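Local coordinates for tudor and KH domain-containing protein homolog (PDB 5VQH) that binds symmetrically dimethylated Siwi and Ago3 through its Tudor domain and takes part in primary piRNA biogenesis, which represses transposons in the germline, at residues Y90-D96 with D110-Y116; V82-D86 with G117-Y121. All blocks are in the same frame, centred on the assembly; numbering follows the deposited sequence.

Contact 1 (Y90-D96 with D110-Y116); sequences YRARVHD and DVFYLDY. With 2MR (n3, n4-dimethylarginine), chain C.
The Tyr90 and Tyr116 rings meet with their planes at 89°, Tyr90 CD1 3.6 Å from Tyr116 CE2. Each turns a face to the dimethylarginine: ligand NH1 sits over the centre of Tyr90, CZ lies 3.5 Å above the Tyr116 plane, offset toward its rim, and a different water lies in plane at the edge of each. With Tyr113, whose CG is 3.4 Å from ligand CQ1, they form part of a Tudor aromatic cage on an antiparallel beta hairpin. Tyrosine offers the cation a flat ring; Tyr90 OH bonds to Asp86 OD1, Tyr113 OH to the backbone O of Val82. Its chain bent at chi3 (-61°), Arg91 grips Asp115 side-on, the planes 18° apart: NE to OD2 and NH2 to OD1, both on syn lone pairs. NH1 bonds to the backbone O of Leu134 and NH2 to that of Leu137, work suited to arginine's several N-H groups. A leucine here would probably leave buried Asp115 without its countercharge and the loop to Tyr116 less firmly held. On the face it shares with Val111 and Tyr113, Ala92 packs CB 3.9 Å from Val111 CB. In a classic beta bulge, Asp110 O accepts from His95 N (2.7 Å) and Asp96 N.

Contact 2 (V82-D86 with G117-Y121); sequences VFRHD and GDSEY. With 2MR (n3, n4-dimethylarginine), chain C.
With CG opposite its backbone N (chi1 180°), the Phe83 ring swings out of the loop after strand 78-82 until its CE1 comes 3.2 Å from OD1 of Asp118. Asp118 in turn has CG tucked between its own N and carbonyl carbon (chi1 49°), and its carboxylate meets the ligand: NH2 of the dimethylarginine bonds to OD2 at 3.0 Å, and weakly to OD1. The ring and carboxylate planes are 72° apart. NH1 of the ligand lies 3.9 Å above one face of Phe83, toward the rim, and the backbone N of His85 sits toward the rim of the opposite face; CG of Glu120 closes in at the edge. Phenylalanine fits here as a flat, uncharged wall of the Tudor methylarginine pocket. Farther out, the extended Arg84 chain carries NE to OE1 of Glu120, a 3.0 Å salt bridge lying in the guanidinium plane; NE meets OE1 from above the plane of the Glu120 carboxylate. NE2 of His85 lies over the centre of that guanidinium. An aromatic ring and a carboxylate together suit a cation that carries apolar methyl groups: the acid probably adds charge and direction to binding, while Phe83 packs against the methylated group.

Overall arrangement
Contacts 1 and 2 lie about 8 Å apart, centre to centre, and involve the five-stranded antiparallel sheet of the Tudor domain and the loops leaving its strands. Both segments of contact 1 lie in the chain between those of contact 2: 82-86 follows strand 78-82, then come the hairpin strands 89-98 and 108-113, and 117-121 enters strand 119-123, next to 108-113 in the sheet. There Val111 N approaches Glu120 O in a probable hydrogen bond. Each contact touches the same dimethylarginine, contact 1 contributing three tyrosines and contact 2 Phe83, His85, Asp86 and Asp118. Arg88 also lines the pocket, and Ser28, on strand 23-30 of the seven-stranded sheet, brings the second sheet to it.

Contact 1 (Y90-D96 with D110-Y116)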
ATOM      1  N   TYR A  90      -4.056   7.914  10.189  1.00 33.67           N
ATOM      2  CA  TYR A  90      -3.390   6.702   9.726  1.00 29.64           C
ATOM      3  C   TYR A  90      -1.896   6.738  10.083  1.00 29.05           C
ATOM      4  O   TYR A  90      -1.305   7.783  10.395  1.00 30.06           O
ATOM      5  CB  TYR A  90      -3.610   6.542   8.215  1.00 28.48           C
ATOM      6  CG  TYR A  90      -5.063   6.377   7.848  1.00 29.83           C
ATOM      7  CD1 TYR A  90      -5.669   5.147   7.943  1.00 32.01           C
ATOM      8  CD2 TYR A  90      -5.846   7.453   7.433  1.00 30.09           C
ATOM      9  CE1 TYR A  90      -7.008   4.974   7.631  1.00 31.27           C
ATOM     10  CE2 TYR A  90      -7.194   7.294   7.126  1.00 29.02           C
ATOM     11  CZ  TYR A  90      -7.768   6.035   7.220  1.00 30.19           C
ATOM     12  OH  TYR A  90      -9.105   5.775   6.932  1.00 28.60           O
ATOM     13  N   ARG A  91      -1.297   5.570  10.065  1.00 27.29           N
ATOM     14  CA  ARG A  91       0.101   5.440  10.278  1.00 27.05           C
ATOM     15  C   ARG A  91       0.719   5.565   8.911  1.00 28.63           C
ATOM     16  O   ARG A  91       0.322   4.839   7.977  1.00 31.34           O
ATOM     17  CB  ARG A  91       0.439   4.081  10.877  1.00 26.54           C
ATOM     18  CG  ARG A  91      -0.284   3.791  12.166  1.00 27.64           C
ATOM     19  CD  ARG A  91       0.130   2.476  12.843  1.00 28.59           C
ATOM     20  NE  ARG A  91      -0.088   1.242  12.087  1.00 27.14           N
ATOM     21  CZ  ARG A  91       0.274   0.028  12.516  1.00 26.41           C
ATOM     22  NH1 ARG A  91       0.881  -0.132  13.700  1.00 26.90           N
ATOM     23  NH2 ARG A  91       0.062  -1.037  11.764  1.00 24.06           N
ATOM     24  N   ALA A  92       1.694   6.466   8.795  1.00 27.50           N
ATOM     25  CA  ALA A  92       2.380   6.688   7.538  1.00 26.93           C
ATOM     26  C   ALA A  92       3.870   6.872   7.782  1.00 29.83           C
ATOM     27  O   ALA A  92       4.286   7.237   8.879  1.00 28.79           O
ATOM     28  CB  ALA A  92       1.819   7.912   6.891  1.00 25.96           C
ATOM     29  N   ARG A  93       4.668   6.634   6.748  1.00 29.88           N
ATOM     30  CA  ARG A  93       6.109   6.845   6.801  1.00 28.09           C
ATOM     31  C   ARG A  93       6.438   8.028   5.880  1.00 28.16           C
ATOM     32  O   ARG A  93       6.004   8.057   4.748  1.00 27.21           O
ATOM     33  CB  ARG A  93       6.836   5.582   6.340  1.00 28.05           C
ATOM     34  CG  ARG A  93       8.344   5.618   6.498  1.00 29.63           C
ATOM     35  CD  ARG A  93       9.030   4.415   5.856  1.00 31.07           C
ATOM     36  NE  ARG A  93       8.748   3.135   6.544  1.00 35.56           N
ATOM     37  CZ  ARG A  93       9.170   2.785   7.774  1.00 34.56           C
ATOM     38  NH1 ARG A  93       9.900   3.593   8.549  1.00 32.04           N
ATOM     39  NH2 ARG A  93       8.833   1.603   8.249  1.00 36.85           N
ATOM     40  N   VAL A  94       7.204   8.993   6.370  1.00 26.72           N
ATOM     41  CA  VAL A  94       7.595  10.127   5.580  1.00 26.89           C
ATOM     42  C   VAL A  94       8.563   9.634   4.527  1.00 28.30           C
ATOM     43  O   VAL A  94       9.634   9.122   4.873  1.00 30.51           O
ATOM     44  CB  VAL A  94       8.246  11.201   6.481  1.00 29.26           C
ATOM     45  CG1 VAL A  94       8.750  12.358   5.645  1.00 29.25           C
ATOM     46  CG2 VAL A  94       7.216  11.729   7.504  1.00 27.56           C
ATOM     47  N   HIS A  95       8.202   9.738   3.249  1.00 27.16           N
ATOM     48  CA  HIS A  95       9.080   9.257   2.193  1.00 30.38           C
ATOM     49  C   HIS A  95       9.984  10.356   1.668  1.00 31.93           C
ATOM     50  O   HIS A  95      11.138  10.111   1.323  1.00 31.54           O
ATOM     51  CB  HIS A  95       8.285   8.650   1.046  1.00 36.79           C
ATOM     52  CG  HIS A  95       9.109   8.370  -0.177  1.00 43.44           C
ATOM     53  ND1 HIS A  95       9.153   9.227  -1.268  1.00 50.06           N
ATOM     54  CD2 HIS A  95       9.945   7.344  -0.474  1.00 46.73           C
ATOM     55  CE1 HIS A  95       9.973   8.734  -2.182  1.00 50.95           C
ATOM     56  NE2 HIS A  95      10.455   7.585  -1.730  1.00 50.09           N
ATOM     57  N   ASP A  96       9.465  11.574   1.610  1.00 33.43           N
ATOM     58  CA  ASP A  96      10.270  12.704   1.217  1.00 37.10           C
ATOM     59  C   ASP A  96       9.657  14.005   1.728  1.00 34.90           C
ATOM     60  O   ASP A  96       8.505  14.027   2.128  1.00 35.58           O
ATOM     61  CB  ASP A  96      10.356  12.724  -0.304  1.00 42.81           C
ATOM     62  CG  ASP A  96      11.434  13.622  -0.801  1.00 49.61           C
ATOM     63  OD1 ASP A  96      12.260  14.072   0.047  1.00 52.24           O
ATOM     64  OD2 ASP A  96      11.433  13.881  -2.030  1.00 55.44           O
ATOM     65  N   ASP A 110       5.802  13.813   1.399  1.00 26.25           N
ATOM     66  CA  ASP A 110       5.275  12.741   0.625  1.00 26.80           C
ATOM     67  C   ASP A 110       5.209  11.626   1.632  1.00 29.17           C
ATOM     68  O   ASP A 110       6.256  11.168   2.071  1.00 33.03           O
ATOM     69  CB  ASP A 110       6.252  12.409  -0.501  1.00 28.39           C
ATOM     70  CG  ASP A 110       5.874  11.167  -1.272  1.00 30.86           C
ATOM     71  OD1 ASP A 110       4.786  10.620  -1.023  1.00 30.07           O
ATOM     72  OD2 ASP A 110       6.702  10.730  -2.115  1.00 34.35           O
ATOM     73  N   VAL A 111       3.998  11.199   2.010  1.00 29.06           N
ATOM     74  CA  VAL A 111       3.803  10.102   2.989  1.00 28.27           C
ATOM     75  C   VAL A 111       3.194   8.822   2.418  1.00 26.17           C
ATOM     76  O   VAL A 111       2.347   8.848   1.540  1.00 27.29           O
ATOM     77  CB  VAL A 111       2.970  10.543   4.195  1.00 29.75           C
ATOM     78  CG1 VAL A 111       3.588  11.784   4.822  1.00 33.06           C
ATOM     79  CG2 VAL A 111       1.534  10.818   3.836  1.00 29.74           C
ATOM     80  N   PHE A 112       3.686   7.699   2.906  1.00 26.10           N
ATOM     81  CA  PHE A 112       3.243   6.374   2.504  1.00 26.42           C
ATOM     82  C   PHE A 112       2.407   5.789   3.641  1.00 29.38           C
ATOM     83  O   PHE A 112       2.938   5.549   4.746  1.00 31.82           O
ATOM     84  CB  PHE A 112       4.457   5.543   2.271  1.00 26.72           C
ATOM     85  CG  PHE A 112       4.181   4.095   2.051  1.00 28.83           C
ATOM     86  CD1 PHE A 112       3.700   3.645   0.839  1.00 30.23           C
ATOM     87  CD2 PHE A 112       4.480   3.160   3.024  1.00 28.28           C
ATOM     88  CE1 PHE A 112       3.497   2.294   0.623  1.00 28.97           C
ATOM     89  CE2 PHE A 112       4.280   1.806   2.796  1.00 26.88           C
ATOM     90  CZ  PHE A 112       3.797   1.378   1.603  1.00 26.27           C
ATOM     91  N   TYR A 113       1.099   5.616   3.384  1.00 28.44           N
ATOM     92  CA  TYR A 113       0.153   5.047   4.343  1.00 26.16           C
ATOM     93  C   TYR A 113       0.413   3.547   4.489  1.00 27.64           C
ATOM     94  O   TYR A 113       0.110   2.733   3.603  1.00 26.35           O
ATOM     95  CB  TYR A 113      -1.263   5.342   3.900  1.00 27.23           C
ATOM     96  CG  TYR A 113      -1.570   6.826   3.959  1.00 26.50           C
ATOM     97  CD1 TYR A 113      -1.920   7.430   5.154  1.00 27.52           C
ATOM     98  CD2 TYR A 113      -1.472   7.607   2.846  1.00 26.96           C
ATOM     99  CE1 TYR A 113      -2.187   8.770   5.228  1.00 27.38           C
ATOM    100  CE2 TYR A 113      -1.723   8.962   2.898  1.00 27.37           C
ATOM    101  CZ  TYR A 113      -2.077   9.536   4.086  1.00 28.14           C
ATOM    102  OH  TYR A 113      -2.326  10.884   4.120  1.00 27.70           O
ATOM    103  N   LEU A 114       1.008   3.203   5.636  1.00 28.59           N
ATOM    104  CA  LEU A 114       1.684   1.920   5.854  1.00 26.80           C
ATOM    105  C   LEU A 114       0.766   0.678   5.873  1.00 24.90           C
ATOM    106  O   LEU A 114       1.219  -0.408   5.620  1.00 22.78           O
ATOM    107  CB  LEU A 114       2.429   1.984   7.193  1.00 25.27           C
ATOM    108  CG  LEU A 114       3.740   2.727   7.197  1.00 24.42           C
ATOM    109  CD1 LEU A 114       4.146   3.094   8.606  1.00 24.04           C
ATOM    110  CD2 LEU A 114       4.802   1.895   6.564  1.00 25.83           C
ATOM    111  N   ASP A 115      -0.486   0.863   6.258  1.00 24.93           N
ATOM    112  CA  ASP A 115      -1.503  -0.196   6.281  1.00 26.24           C
ATOM    113  C   ASP A 115      -2.338  -0.358   4.982  1.00 26.31           C
ATOM    114  O   ASP A 115      -3.211  -1.200   4.905  1.00 24.14           O
ATOM    115  CB  ASP A 115      -2.420   0.074   7.480  1.00 25.57           C
ATOM    116  CG  ASP A 115      -1.649   0.007   8.801  1.00 24.93           C
ATOM    117  OD1 ASP A 115      -1.001  -1.017   9.003  1.00 24.15           O
ATOM    118  OD2 ASP A 115      -1.689   0.947   9.627  1.00 25.73           O
ATOM    119  N   TYR A 116      -2.012   0.422   3.961  1.00 26.57           N
ATOM    120  CA  TYR A 116      -2.840   0.551   2.781  1.00 26.08           C
ATOM    121  C   TYR A 116      -2.017   0.592   1.516  1.00 26.04           C
ATOM    122  O   TYR A 116      -2.339  -0.114   0.577  1.00 24.89           O
ATOM    123  CB  TYR A 116      -3.697   1.811   2.897  1.00 25.24           C
ATOM    124  CG  TYR A 116      -4.766   1.671   3.950  1.00 25.69           C
ATOM    125  CD1 TYR A 116      -5.942   0.976   3.697  1.00 27.32           C
ATOM    126  CD2 TYR A 116      -4.580   2.172   5.212  1.00 25.61           C
ATOM    127  CE1 TYR A 116      -6.922   0.845   4.677  1.00 27.74           C
ATOM    128  CE2 TYR A 116      -5.541   2.050   6.185  1.00 26.02           C
ATOM    129  CZ  TYR A 116      -6.703   1.377   5.931  1.00 27.82           C
ATOM    130  OH  TYR A 116      -7.643   1.247   6.950  1.00 29.51           O
TER
HETATM  131  N   2MR C 501     -12.733   4.109   3.400  1.00 78.06           N
HETATM  132  CA  2MR C 501     -12.004   5.390   3.365  1.00 77.09           C
HETATM  133  CB  2MR C 501     -10.512   5.112   3.216  1.00 68.19           C
HETATM  134  CG  2MR C 501      -9.999   4.049   4.186  1.00 60.15           C
HETATM  135  CD  2MR C 501      -8.510   4.293   4.348  1.00 50.43           C
HETATM  136  NE  2MR C 501      -7.852   4.063   3.086  1.00 43.78           N
HETATM  137  CZ  2MR C 501      -6.606   4.438   2.899  1.00 42.11           C
HETATM  138  NH1 2MR C 501      -6.020   5.031   3.832  1.00 39.95           N
HETATM  139  CQ1 2MR C 501      -4.653   5.504   3.811  1.00 41.64           C
HETATM  140  NH2 2MR C 501      -5.983   4.204   1.744  1.00 44.60           N
HETATM  141  CQ2 2MR C 501      -6.608   3.546   0.607  1.00 41.09           C
HETATM  142  C   2MR C 501     -12.414   6.358   2.262  1.00 79.86           C
HETATM  143  O   2MR C 501     -11.719   7.343   1.952  1.00 72.29           O
HETATM  144  OXT 2MR C 501     -13.467   6.211   1.633  1.00 89.55           O
HETATM  145  O   HOH W   1      -1.782   3.580   7.059  1.00 21.31           O
HETATM  146  O   HOH W   2      -3.055   3.067   9.516  1.00 26.45           O

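Contact 2 (V82-D86 with G117-Y121)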
ATOM      1  N   VAL A  82      -3.415  12.472   8.610  1.00 31.87           N
ATOM      2  CA  VAL A  82      -4.740  12.433   8.081  1.00 34.78           C
ATOM      3  C   VAL A  82      -4.632  12.004   6.634  1.00 31.64           C
ATOM      4  O   VAL A  82      -3.656  12.263   5.998  1.00 29.82           O
ATOM      5  CB  VAL A  82      -5.411  13.814   8.190  1.00 39.14           C
ATOM      6  CG1 VAL A  82      -6.679  13.872   7.346  1.00 38.26           C
ATOM      7  CG2 VAL A  82      -5.669  14.163   9.667  1.00 37.06           C
ATOM      8  N   PHE A  83      -5.636  11.296   6.162  1.00 31.69           N
ATOM      9  CA  PHE A  83      -5.796  10.963   4.761  1.00 33.90           C
ATOM     10  C   PHE A  83      -6.821  11.945   4.211  1.00 37.50           C
ATOM     11  O   PHE A  83      -7.928  12.027   4.718  1.00 37.81           O
ATOM     12  CB  PHE A  83      -6.332   9.564   4.673  1.00 31.74           C
ATOM     13  CG  PHE A  83      -6.562   9.053   3.290  1.00 31.60           C
ATOM     14  CD1 PHE A  83      -5.574   9.114   2.326  1.00 30.83           C
ATOM     15  CD2 PHE A  83      -7.754   8.395   2.981  1.00 33.20           C
ATOM     16  CE1 PHE A  83      -5.767   8.560   1.056  1.00 30.31           C
ATOM     17  CE2 PHE A  83      -7.951   7.850   1.721  1.00 34.44           C
ATOM     18  CZ  PHE A  83      -6.943   7.930   0.750  1.00 30.58           C
ATOM     19  N   ARG A  84      -6.447  12.712   3.194  1.00 44.48           N
ATOM     20  CA  ARG A  84      -7.300  13.817   2.758  1.00 51.38           C
ATOM     21  C   ARG A  84      -8.698  13.379   2.316  1.00 49.29           C
ATOM     22  O   ARG A  84      -9.651  14.088   2.564  1.00 48.88           O
ATOM     23  CB  ARG A  84      -6.620  14.644   1.661  1.00 57.77           C
ATOM     24  CG  ARG A  84      -6.471  13.969   0.301  1.00 65.58           C
ATOM     25  CD  ARG A  84      -5.625  14.874  -0.597  1.00 71.49           C
ATOM     26  NE  ARG A  84      -5.462  14.411  -1.987  1.00 76.53           N
ATOM     27  CZ  ARG A  84      -6.244  14.755  -3.019  1.00 75.51           C
ATOM     28  NH1 ARG A  84      -7.304  15.545  -2.852  1.00 76.50           N
ATOM     29  NH2 ARG A  84      -5.973  14.285  -4.237  1.00 72.70           N
ATOM     30  N   HIS A  85      -8.829  12.213   1.696  1.00 50.04           N
ATOM     31  CA  HIS A  85     -10.143  11.780   1.200  1.00 53.91           C
ATOM     32  C   HIS A  85     -11.171  11.336   2.230  1.00 49.00           C
ATOM     33  O   HIS A  85     -12.335  11.275   1.877  1.00 53.73           O
ATOM     34  CB  HIS A  85     -10.006  10.693   0.141  1.00 61.16           C
ATOM     35  CG  HIS A  85      -9.267  11.146  -1.072  1.00 69.27           C
ATOM     36  ND1 HIS A  85      -8.344  10.354  -1.722  1.00 72.89           N
ATOM     37  CD2 HIS A  85      -9.290  12.324  -1.740  1.00 76.35           C
ATOM     38  CE1 HIS A  85      -7.846  11.015  -2.753  1.00 75.99           C
ATOM     39  NE2 HIS A  85      -8.399  12.216  -2.781  1.00 79.54           N
ATOM     40  N   ASP A  86     -10.787  11.023   3.468  1.00 43.31           N
ATOM     41  CA  ASP A  86     -11.800  10.745   4.506  1.00 42.46           C
ATOM     42  C   ASP A  86     -11.629  11.491   5.822  1.00 43.44           C
ATOM     43  O   ASP A  86     -12.466  11.365   6.722  1.00 44.02           O
ATOM     44  CB  ASP A  86     -11.921   9.248   4.789  1.00 44.32           C
ATOM     45  CG  ASP A  86     -10.656   8.635   5.379  1.00 43.99           C
ATOM     46  OD1 ASP A  86     -10.662   7.406   5.566  1.00 39.68           O
ATOM     47  OD2 ASP A  86      -9.666   9.350   5.663  1.00 43.17           O
ATOM     48  N   GLY A 117      -0.968   1.428   1.496  1.00 26.87           N
ATOM     49  CA  GLY A 117       0.032   1.418   0.436  1.00 27.17           C
ATOM     50  C   GLY A 117      -0.045   2.604  -0.498  1.00 28.46           C
ATOM     51  O   GLY A 117       0.816   2.784  -1.375  1.00 31.84           O
ATOM     52  N   ASP A 118      -1.057   3.431  -0.331  1.00 27.82           N
ATOM     53  CA  ASP A 118      -1.079   4.649  -1.096  1.00 30.86           C
ATOM     54  C   ASP A 118      -0.218   5.743  -0.491  1.00 30.92           C
ATOM     55  O   ASP A 118       0.199   5.680   0.669  1.00 32.77           O
ATOM     56  CB  ASP A 118      -2.502   5.142  -1.332  1.00 36.25           C
ATOM     57  CG  ASP A 118      -3.363   5.192  -0.075  1.00 38.58           C
ATOM     58  OD1 ASP A 118      -4.343   5.942  -0.120  1.00 45.56           O
ATOM     59  OD2 ASP A 118      -3.122   4.494   0.914  1.00 35.92           O
ATOM     60  N   SER A 119       0.070   6.731  -1.324  1.00 31.18           N
ATOM     61  CA  SER A 119       0.966   7.829  -1.006  1.00 30.17           C
ATOM     62  C   SER A 119       0.277   9.149  -1.356  1.00 31.05           C
ATOM     63  O   SER A 119      -0.261   9.273  -2.441  1.00 30.50           O
ATOM     64  CB  SER A 119       2.245   7.682  -1.815  1.00 29.84           C
ATOM     65  OG  SER A 119       3.215   6.967  -1.093  1.00 28.82           O
ATOM     66  N   GLU A 120       0.299  10.104  -0.432  1.00 32.31           N
ATOM     67  CA  GLU A 120      -0.213  11.447  -0.633  1.00 33.74           C
ATOM     68  C   GLU A 120       0.786  12.477  -0.089  1.00 36.27           C
ATOM     69  O   GLU A 120       1.639  12.163   0.725  1.00 35.91           O
ATOM     70  CB  GLU A 120      -1.536  11.655   0.117  1.00 37.96           C
ATOM     71  CG  GLU A 120      -2.716  10.789  -0.308  1.00 41.62           C
ATOM     72  CD  GLU A 120      -3.247  11.117  -1.712  1.00 44.57           C
ATOM     73  OE1 GLU A 120      -3.315  12.337  -2.074  1.00 40.93           O
ATOM     74  OE2 GLU A 120      -3.597  10.131  -2.432  1.00 44.00           O
ATOM     75  N   TYR A 121       0.645  13.713  -0.548  1.00 34.61           N
ATOM     76  CA  TYR A 121       1.475  14.824  -0.140  1.00 34.11           C
ATOM     77  C   TYR A 121       0.670  15.528   0.925  1.00 32.30           C
ATOM     78  O   TYR A 121      -0.450  15.945   0.662  1.00 29.82           O
ATOM     79  CB  TYR A 121       1.701  15.784  -1.310  1.00 35.39           C
ATOM     80  CG  TYR A 121       2.679  15.301  -2.355  1.00 34.07           C
ATOM     81  CD1 TYR A 121       4.021  15.173  -2.048  1.00 35.40           C
ATOM     82  CD2 TYR A 121       2.259  15.006  -3.649  1.00 36.31           C
ATOM     83  CE1 TYR A 121       4.924  14.746  -2.986  1.00 37.38           C
ATOM     84  CE2 TYR A 121       3.150  14.574  -4.608  1.00 36.45           C
ATOM     85  CZ  TYR A 121       4.477  14.443  -4.267  1.00 40.81           C
ATOM     86  OH  TYR A 121       5.398  14.021  -5.203  1.00 48.77           O
TER
HETATM   87  N   2MR C 501     -12.733   4.109   3.400  1.00 78.06           N
HETATM   88  CA  2MR C 501     -12.004   5.390   3.365  1.00 77.09           C
HETATM   89  CB  2MR C 501     -10.512   5.112   3.216  1.00 68.19           C
HETATM   90  CG  2MR C 501      -9.999   4.049   4.186  1.00 60.15           C
HETATM   91  CD  2MR C 501      -8.510   4.293   4.348  1.00 50.43           C
HETATM   92  NE  2MR C 501      -7.852   4.063   3.086  1.00 43.78           N
HETATM   93  CZ  2MR C 501      -6.606   4.438   2.899  1.00 42.11           C
HETATM   94  NH1 2MR C 501      -6.020   5.031   3.832  1.00 39.95           N
HETATM   95  CQ1 2MR C 501      -4.653   5.504   3.811  1.00 41.64           C
HETATM   96  NH2 2MR C 501      -5.983   4.204   1.744  1.00 44.60           N
HETATM   97  CQ2 2MR C 501      -6.608   3.546   0.607  1.00 41.09           C
HETATM   98  C   2MR C 501     -12.414   6.358   2.262  1.00 79.86           C
HETATM   99  O   2MR C 501     -11.719   7.343   1.952  1.00 72.29           O
HETATM  100  OXT 2MR C 501     -13.467   6.211   1.633  1.00 89.55           O